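Dimethyl-sulfide monooxygenase (Hyphomicrobium sulfonivorans, PDB 6AK1) catalyses the NADH-dependent oxidation of dimethyl sulfide by molecular oxygen to methanethiol and formaldehyde, using FMN as cofactor. Local coordinates at residues Tyr113-Ala116 with Arg117-Ser120; Glu166-Tyr169 with Lys170-Gly174; Phe190-Gly193 with Ser194-His197; Asp454-Val457 with Gly458-Ser461. All coordinates share one frame; numbering follows the deposited sequence.

From the N terminus, contact 1 (113-120) comes first, on helix 112-126, which connects strands 100-106 and 130-135 of the barrel. Contact 2 (166-174) occupies the last turns of helix 157-174; the two helices pack together, with Trp-172 NE1 probably hydrogen-bonded to Ala-116 O. Contact 3 (190-197) rounds the turn that leaves the small antiparallel sheet of strands 181-184 and 189-191. Contact 4 (454-461) belongs to the C-terminal tail, which returns to this region: Tyr-456 packs on Lys-170, and Glu-460 O probably accepts a bond from His-197 ND1. Each contact closes a short local turn, all four follow in series, and none nests in or crosses another.

Contact 1: Tyr113-Ala116 with Arg117-Ser120; sequences YLLA and RRLS
Leu-115 and Leu-119 meet one helical turn apart, where CG of Leu-115 lies 3.7 Å from CD1 of Leu-119. Leu-115 holds its CG anti to the backbone N (chi1 -178°), which swings the branched end to its partner. Both leucines also lie on Trp-132, and Leu-115 reaches Tyr-164 and Met-168 of helix 157-174, so aliphatic branches suit this buried face. Cutting Leu-115 back to an alanine would probably open a gap beside Leu-119 CD1 and deprive Trp-132 of part of its cover.

Helix 112-126 is the crossover of a beta-alpha-beta unit of the TIM barrel, between parallel strands 100-106 and 130-135. Its backbone bonds include Leu-119 N to Leu-115 O at 2.9 Å. Ala-116, small enough to sit against Leu-171, offers its O to Ser-120 N and probably to the indole NE1 of Trp-172; Ser-120 OG is hydrogen-bonded to His-212 NE2.

On the polar side a water donates to Leu-114 O at 2.8 Å and accepts from Arg-117 NE at 2.9 Å, lying in the guanidinium plane at its edge. Arg-118 is long enough to pass its CG over Leu-114 O, 3.3 Å away, and still carry its charge to Glu-110, with Phe-86 as cation-pi partner.

Contact 2: Glu166-Tyr169 with Lys170-Gly174; sequences EVMY and KLWEG
Met-168 and Trp-172 run side by side, the methionine covering one face of the indole. CB of Met-168 stands 4.1 Å from the centroid of the Trp-172 six-membered ring, a CH-pi contact 24° off the normal, while SD makes a more distant Met-aromatic contact at 5.2 Å. Bends at chi2 and chi3 fold the methionine back, bringing CE to 3.6 Å from CH2 of Trp-172. A flexible thioether suits this place because it can follow the flat ring. Tyr-169 comes to the indole edge with CD1, and Val-167 CG1 lies 3.9 Å from Leu-171 CD1.

These residues belong to the end of helix 157-174, which packs against helix 112-126 of the barrel through Val-167 and Met-168 on Pro-112 and Trp-172 on Ser-120. Backbone i to i+4 bonds continue to Glu-173 N, which meets Tyr-169 O at 2.9 Å, and the helix widens into a pi-type turn at 170-174. Farther out, Tyr-169 OH bonds to Asn-240 and Glu-173 OE2 to Thr-221.

At the partly exposed edge, Glu-166 and Lys-170 extend in the same direction and form a salt bridge, NZ of Lys-170 to OE2 of Glu-166 at 2.8 Å. The amine meets the carboxylate on its anti side, 26° out of plane, and also bonds to His-201 ND1. A methionine in place of Lys-170 would probably leave Glu-166 without its countercharge and His-201 without this polar partner.

Contact 3: Phe190-Gly193 with Ser194-His197; sequences FTDG and SKVH
Thr-191 turns its methyl group to Val-196, CG2 to CG2 at 3.6 Å, the two side chains crossing at about a right angle. Threonine and valine, both beta-branched, suit this place because each offers a methyl close to the backbone; Thr-191 also lies on Trp-176 and Val-181.

Asp-192 holds its CG anti to the backbone N (chi1 177°), which sends the carboxylate forward over the turn. OD1 of Asp-192 accepts from Ser-194 N at 3.1 Å and from Ser-194 OG at 3.0 Å, both donors approaching from the same face of the carboxylate, well above its plane. A backbone N-H two residues onward bonded to the aspartate side chain is an Asx turn, to which the serine hydroxyl adds a second bond. OD2 of Asp-192 is 4.4 Å from Lys-195 NZ, and a water accepting from NZ and donating to OD2 at 2.7 Å spans the gap. The backbone O of Asp-192 takes Lys-195 N at 2.9 Å and closes a type I beta turn with Gly-193 and Ser-194 at its corners. Gly-193 has ordinary helical backbone angles, which do not require glycine.

Together these bonds redirect the chain out of the hairpin of strands 181-184 and 189-191. Since NZ makes its direct salt bridge with Asp-179, the lysine charge is probably shared between two acids, favouring the ionised form of both.

Contact 4: Asp454-Val457 with Gly458-Ser461; sequences DAYV and GKES
Tyr-456 O accepts the backbone N of Lys-459 at 2.9 Å, closing a type II beta turn with Val-457 and Gly-458 at its corners. The N-H points well at the oxygen, although the donor stands 55° above the carbonyl plane. This turn overlaps a type I beta turn from Asp-454 to Val-457, whose longer bond runs from Val-457 N to Asp-454 O at 3.3 Å. The two consecutive turns reverse the chain twice in the C-terminal tail, away from the residues expected to bind FMN.

Gly-458 is suited to its corner by its backbone: with phi at 77°, a side chain would be jammed against the carbonyl O of Val-457. Valine takes the preceding corner, where its polyproline-like backbone accepts a beta-branched residue, and its side chain rests on Glu-177.

Tyr-456 anchors the loop inward. Its ring is buried, touching His-197 and Lys-170, and its OH bonds to Ile-199 O, so an aromatic ring with a polar end fits both surroundings. Beyond the turn, Glu-460 bonds to Asn-200 and, within the tail, makes a salt bridge with Arg-465.

Lys-459 lies back across 454-457. Its CG is anti to the carbonyl carbon (chi1 -63°), directing the chain over the turn, and CD comes obliquely to the tyrosine ring, 4.5 Å from CD2 of Tyr-456. The extended chain carries CE of Lys-459 to 3.2 Å from Ala-455 O, and the bend at chi4 then turns NZ aside.

Contact 1: Tyr113-Ala116 with Arg117-Ser120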
# COMPACT_ATOMS: atom_id res chain seq x y z
N TYR A 113 -5.20 -13.32 -14.58
CA TYR A 113 -6.57 -13.23 -15.07
C TYR A 113 -7.57 -13.11 -13.92
O TYR A 113 -8.53 -12.34 -14.00
CB TYR A 113 -6.90 -14.45 -15.94
CG TYR A 113 -8.17 -14.32 -16.75
CD1 TYR A 113 -8.18 -13.61 -17.93
CD2 TYR A 113 -9.35 -14.93 -16.33
CE1 TYR A 113 -9.33 -13.49 -18.69
CE2 TYR A 113 -10.51 -14.82 -17.08
CZ TYR A 113 -10.49 -14.10 -18.25
OH TYR A 113 -11.63 -13.99 -19.01
N LEU A 114 -7.36 -13.87 -12.84
CA LEU A 114 -8.30 -13.85 -11.72
C LEU A 114 -8.11 -12.61 -10.84
O LEU A 114 -9.10 -12.04 -10.37
CB LEU A 114 -8.13 -15.11 -10.88
CG LEU A 114 -8.59 -16.43 -11.51
CD1 LEU A 114 -8.32 -17.57 -10.52
CD2 LEU A 114 -10.07 -16.37 -11.92
N LEU A 115 -6.87 -12.21 -10.57
CA LEU A 115 -6.68 -10.99 -9.81
C LEU A 115 -7.27 -9.80 -10.55
O LEU A 115 -7.89 -8.92 -9.95
CB LEU A 115 -5.20 -10.75 -9.48
CG LEU A 115 -4.93 -9.49 -8.63
CD1 LEU A 115 -5.80 -9.44 -7.36
CD2 LEU A 115 -3.45 -9.33 -8.29
N ALA A 116 -7.11 -9.78 -11.88
CA ALA A 116 -7.68 -8.71 -12.70
C ALA A 116 -9.18 -8.56 -12.46
O ALA A 116 -9.69 -7.44 -12.37
CB ALA A 116 -7.40 -9.00 -14.18
N ARG A 117 -9.90 -9.68 -12.36
CA ARG A 117 -11.34 -9.61 -12.14
C ARG A 117 -11.66 -9.14 -10.72
O ARG A 117 -12.58 -8.35 -10.52
CB ARG A 117 -12.01 -10.97 -12.40
CG ARG A 117 -13.53 -10.93 -12.29
CD ARG A 117 -14.20 -12.29 -12.53
NE ARG A 117 -14.05 -13.18 -11.38
CZ ARG A 117 -14.98 -14.02 -10.96
NH1 ARG A 117 -16.15 -14.09 -11.59
NH2 ARG A 117 -14.76 -14.79 -9.90
N ARG A 118 -10.89 -9.60 -9.73
CA ARG A 118 -11.18 -9.19 -8.36
C ARG A 118 -10.96 -7.70 -8.18
O ARG A 118 -11.72 -7.04 -7.47
CB ARG A 118 -10.32 -9.99 -7.38
CG ARG A 118 -10.56 -11.49 -7.44
CD ARG A 118 -9.58 -12.25 -6.53
NE ARG A 118 -9.80 -11.92 -5.14
CZ ARG A 118 -8.86 -11.60 -4.26
NH1 ARG A 118 -7.58 -11.58 -4.59
NH2 ARG A 118 -9.23 -11.32 -3.02
N LEU A 119 -9.91 -7.14 -8.81
CA LEU A 119 -9.66 -5.71 -8.69
C LEU A 119 -10.64 -4.89 -9.53
O LEU A 119 -11.11 -3.85 -9.08
CB LEU A 119 -8.21 -5.39 -9.07
CG LEU A 119 -7.17 -5.86 -8.04
CD1 LEU A 119 -5.79 -5.86 -8.64
CD2 LEU A 119 -7.22 -4.97 -6.80
N SER A 120 -10.95 -5.35 -10.75
CA SER A 120 -11.98 -4.70 -11.57
C SER A 120 -13.30 -4.65 -10.82
O SER A 120 -13.99 -3.63 -10.85
CB SER A 120 -12.20 -5.43 -12.90
OG SER A 120 -11.19 -5.17 -13.84
O HOH W 1 -11.51 -13.41 -9.95

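Contact 2: Glu166-Tyr169 with Lys170-Gly174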
# COMPACT_ATOMS: atom_id res chain seq x y z
N GLU A 166 2.04 -6.57 -17.68
CA GLU A 166 1.63 -6.51 -19.08
C GLU A 166 0.27 -7.19 -19.29
O GLU A 166 -0.64 -6.61 -19.89
CB GLU A 166 2.72 -7.15 -19.96
CG GLU A 166 2.33 -7.39 -21.42
CD GLU A 166 3.45 -8.06 -22.23
OE1 GLU A 166 4.51 -8.40 -21.66
OE2 GLU A 166 3.27 -8.25 -23.45
N VAL A 167 0.12 -8.41 -18.77
CA VAL A 167 -1.16 -9.12 -18.87
C VAL A 167 -2.29 -8.30 -18.25
O VAL A 167 -3.35 -8.10 -18.85
CB VAL A 167 -1.06 -10.51 -18.21
CG1 VAL A 167 -2.44 -11.14 -18.09
CG2 VAL A 167 -0.10 -11.43 -19.00
N MET A 168 -2.07 -7.82 -17.00
CA MET A 168 -3.09 -7.02 -16.31
C MET A 168 -3.47 -5.79 -17.12
O MET A 168 -4.66 -5.50 -17.29
CB MET A 168 -2.57 -6.58 -14.92
CG MET A 168 -2.01 -7.66 -14.04
SD MET A 168 -3.28 -8.82 -13.53
CE MET A 168 -4.04 -7.95 -12.15
N TYR A 169 -2.47 -5.04 -17.60
CA TYR A 169 -2.74 -3.83 -18.38
C TYR A 169 -3.48 -4.15 -19.69
O TYR A 169 -4.34 -3.38 -20.13
CB TYR A 169 -1.43 -3.10 -18.68
CG TYR A 169 -0.66 -2.57 -17.47
CD1 TYR A 169 -1.31 -2.24 -16.28
CD2 TYR A 169 0.71 -2.37 -17.53
CE1 TYR A 169 -0.60 -1.75 -15.18
CE2 TYR A 169 1.42 -1.88 -16.45
CZ TYR A 169 0.77 -1.57 -15.27
OH TYR A 169 1.50 -1.09 -14.21
N LYS A 170 -3.16 -5.28 -20.33
CA LYS A 170 -3.87 -5.65 -21.55
C LYS A 170 -5.33 -5.95 -21.26
O LYS A 170 -6.22 -5.52 -22.00
CB LYS A 170 -3.21 -6.87 -22.21
CG LYS A 170 -1.86 -6.58 -22.85
CD LYS A 170 -1.24 -7.84 -23.48
CE LYS A 170 0.14 -7.56 -24.08
NZ LYS A 170 0.79 -8.80 -24.60
N LEU A 171 -5.60 -6.67 -20.18
CA LEU A 171 -6.98 -6.99 -19.83
C LEU A 171 -7.77 -5.73 -19.51
O LEU A 171 -8.88 -5.54 -20.02
CB LEU A 171 -7.00 -7.97 -18.66
CG LEU A 171 -6.44 -9.36 -18.98
CD1 LEU A 171 -6.17 -10.16 -17.71
CD2 LEU A 171 -7.38 -10.13 -19.93
N TRP A 172 -7.18 -4.84 -18.70
CA TRP A 172 -7.89 -3.66 -18.19
C TRP A 172 -8.05 -2.57 -19.25
O TRP A 172 -9.12 -1.94 -19.33
CB TRP A 172 -7.15 -3.08 -16.98
CG TRP A 172 -7.30 -3.85 -15.69
CD1 TRP A 172 -8.37 -4.60 -15.30
CD2 TRP A 172 -6.33 -3.93 -14.64
NE1 TRP A 172 -8.14 -5.14 -14.05
CE2 TRP A 172 -6.89 -4.74 -13.63
CE3 TRP A 172 -5.05 -3.39 -14.45
CZ2 TRP A 172 -6.21 -5.03 -12.43
CZ3 TRP A 172 -4.37 -3.68 -13.26
CH2 TRP A 172 -4.96 -4.50 -12.27
N GLU A 173 -7.01 -2.31 -20.04
CA GLU A 173 -6.97 -1.19 -20.98
C GLU A 173 -7.31 -1.57 -22.41
O GLU A 173 -7.99 -0.81 -23.10
CB GLU A 173 -5.58 -0.53 -20.96
CG GLU A 173 -5.14 0.02 -19.61
CD GLU A 173 -5.92 1.26 -19.19
OE1 GLU A 173 -6.49 1.95 -20.06
OE2 GLU A 173 -5.97 1.55 -17.97
N GLY A 174 -6.84 -2.73 -22.90
CA GLY A 174 -6.95 -3.03 -24.32
C GLY A 174 -8.07 -3.96 -24.74
O GLY A 174 -8.59 -3.84 -25.86

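Contact 3: Phe190-Gly193 with Ser194-His197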
# COMPACT_ATOMS: atom_id res chain seq x y z
N PHE A 190 -26.27 -5.58 -25.28
CA PHE A 190 -25.56 -5.16 -24.09
C PHE A 190 -24.12 -4.77 -24.43
O PHE A 190 -23.66 -3.69 -24.06
CB PHE A 190 -25.60 -6.25 -23.02
CG PHE A 190 -25.24 -5.73 -21.65
CD1 PHE A 190 -23.92 -5.60 -21.27
CD2 PHE A 190 -26.23 -5.30 -20.77
CE1 PHE A 190 -23.58 -5.10 -20.01
CE2 PHE A 190 -25.89 -4.79 -19.51
CZ PHE A 190 -24.58 -4.69 -19.15
N THR A 191 -23.41 -5.64 -25.15
CA THR A 191 -22.05 -5.38 -25.60
C THR A 191 -21.92 -5.74 -27.08
O THR A 191 -22.45 -6.76 -27.54
CB THR A 191 -21.01 -6.19 -24.78
OG1 THR A 191 -21.14 -5.87 -23.39
CG2 THR A 191 -19.59 -5.88 -25.22
N ASP A 192 -21.21 -4.90 -27.82
CA ASP A 192 -20.90 -5.18 -29.22
C ASP A 192 -19.61 -6.01 -29.27
O ASP A 192 -18.52 -5.48 -29.06
CB ASP A 192 -20.78 -3.89 -30.02
CG ASP A 192 -20.38 -4.12 -31.49
OD1 ASP A 192 -20.28 -5.29 -31.95
OD2 ASP A 192 -20.16 -3.10 -32.18
N GLY A 193 -19.76 -7.30 -29.59
CA GLY A 193 -18.66 -8.25 -29.58
C GLY A 193 -17.56 -7.98 -30.60
O GLY A 193 -16.51 -8.63 -30.53
N SER A 194 -17.76 -7.05 -31.55
CA SER A 194 -16.68 -6.68 -32.45
C SER A 194 -15.76 -5.63 -31.83
O SER A 194 -14.73 -5.30 -32.44
CB SER A 194 -17.22 -6.16 -33.79
OG SER A 194 -17.79 -4.87 -33.66
N LYS A 195 -16.09 -5.12 -30.65
CA LYS A 195 -15.23 -4.20 -29.93
C LYS A 195 -14.63 -4.83 -28.68
O LYS A 195 -14.07 -4.13 -27.84
CB LYS A 195 -16.00 -2.93 -29.55
CG LYS A 195 -15.95 -1.83 -30.60
CD LYS A 195 -16.77 -2.17 -31.81
CE LYS A 195 -16.83 -0.98 -32.76
NZ LYS A 195 -17.33 0.22 -32.04
N VAL A 196 -14.76 -6.15 -28.54
CA VAL A 196 -14.13 -6.91 -27.47
C VAL A 196 -13.05 -7.78 -28.10
O VAL A 196 -13.28 -8.41 -29.14
CB VAL A 196 -15.16 -7.77 -26.72
CG1 VAL A 196 -14.48 -8.65 -25.66
CG2 VAL A 196 -16.20 -6.86 -26.07
N HIS A 197 -11.87 -7.81 -27.49
CA HIS A 197 -10.70 -8.36 -28.16
C HIS A 197 -10.00 -9.39 -27.25
O HIS A 197 -9.65 -9.05 -26.11
CB HIS A 197 -9.72 -7.24 -28.54
CG HIS A 197 -10.34 -6.19 -29.41
ND1 HIS A 197 -10.38 -6.30 -30.79
CD2 HIS A 197 -10.95 -5.02 -29.11
CE1 HIS A 197 -11.00 -5.24 -31.30
NE2 HIS A 197 -11.35 -4.45 -30.30
O HOH W 2 -20.08 -0.41 -32.03

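Contact 4: Asp454-Val457 with Gly458-Ser461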
# COMPACT_ATOMS: atom_id res chain seq x y z
N ASP A 454 -6.58 1.38 -26.59
CA ASP A 454 -6.94 1.34 -28.01
C ASP A 454 -5.96 0.54 -28.86
O ASP A 454 -6.02 0.62 -30.10
CB ASP A 454 -7.09 2.76 -28.57
CG ASP A 454 -8.33 3.45 -28.08
OD1 ASP A 454 -9.39 2.79 -27.95
OD2 ASP A 454 -8.25 4.67 -27.83
N ALA A 455 -5.08 -0.25 -28.25
CA ALA A 455 -4.08 -0.99 -29.00
C ALA A 455 -4.64 -2.22 -29.71
O ALA A 455 -3.92 -2.83 -30.50
CB ALA A 455 -2.92 -1.45 -28.09
N TYR A 456 -5.88 -2.60 -29.44
CA TYR A 456 -6.50 -3.73 -30.13
C TYR A 456 -7.56 -3.26 -31.12
O TYR A 456 -8.27 -4.11 -31.70
CB TYR A 456 -7.09 -4.74 -29.14
CG TYR A 456 -6.03 -5.48 -28.35
CD1 TYR A 456 -5.44 -4.91 -27.22
CD2 TYR A 456 -5.59 -6.73 -28.74
CE1 TYR A 456 -4.46 -5.57 -26.50
CE2 TYR A 456 -4.63 -7.41 -28.03
CZ TYR A 456 -4.07 -6.83 -26.91
OH TYR A 456 -3.10 -7.50 -26.20
N VAL A 457 -7.69 -1.95 -31.32
CA VAL A 457 -8.61 -1.41 -32.31
C VAL A 457 -8.21 -1.94 -33.68
O VAL A 457 -7.06 -1.81 -34.11
CB VAL A 457 -8.60 0.13 -32.28
CG1 VAL A 457 -9.45 0.69 -33.41
CG2 VAL A 457 -9.10 0.63 -30.93
N GLY A 458 -9.16 -2.57 -34.37
CA GLY A 458 -8.84 -3.14 -35.66
C GLY A 458 -8.06 -4.43 -35.62
O GLY A 458 -7.66 -4.93 -36.67
N LYS A 459 -7.82 -4.98 -34.44
CA LYS A 459 -7.24 -6.31 -34.34
C LYS A 459 -8.37 -7.31 -34.14
O LYS A 459 -9.54 -6.94 -34.06
CB LYS A 459 -6.21 -6.36 -33.21
CG LYS A 459 -5.00 -5.45 -33.43
CD LYS A 459 -3.76 -6.00 -32.75
CE LYS A 459 -2.70 -4.92 -32.56
NZ LYS A 459 -2.28 -4.30 -33.84
N GLU A 460 -8.00 -8.58 -34.04
CA GLU A 460 -8.98 -9.66 -33.91
C GLU A 460 -9.96 -9.38 -32.78
O GLU A 460 -9.56 -9.00 -31.67
CB GLU A 460 -8.26 -10.99 -33.66
CG GLU A 460 -9.20 -12.15 -33.37
CD GLU A 460 -8.48 -13.35 -32.76
OE1 GLU A 460 -7.23 -13.39 -32.80
OE2 GLU A 460 -9.17 -14.25 -32.22
N SER A 461 -11.25 -9.56 -33.07
CA SER A 461 -12.33 -9.38 -32.11
C SER A 461 -13.06 -10.70 -31.90
O SER A 461 -12.87 -11.67 -32.63
CB SER A 461 -13.31 -8.29 -32.57
OG SER A 461 -14.17 -8.78 -33.57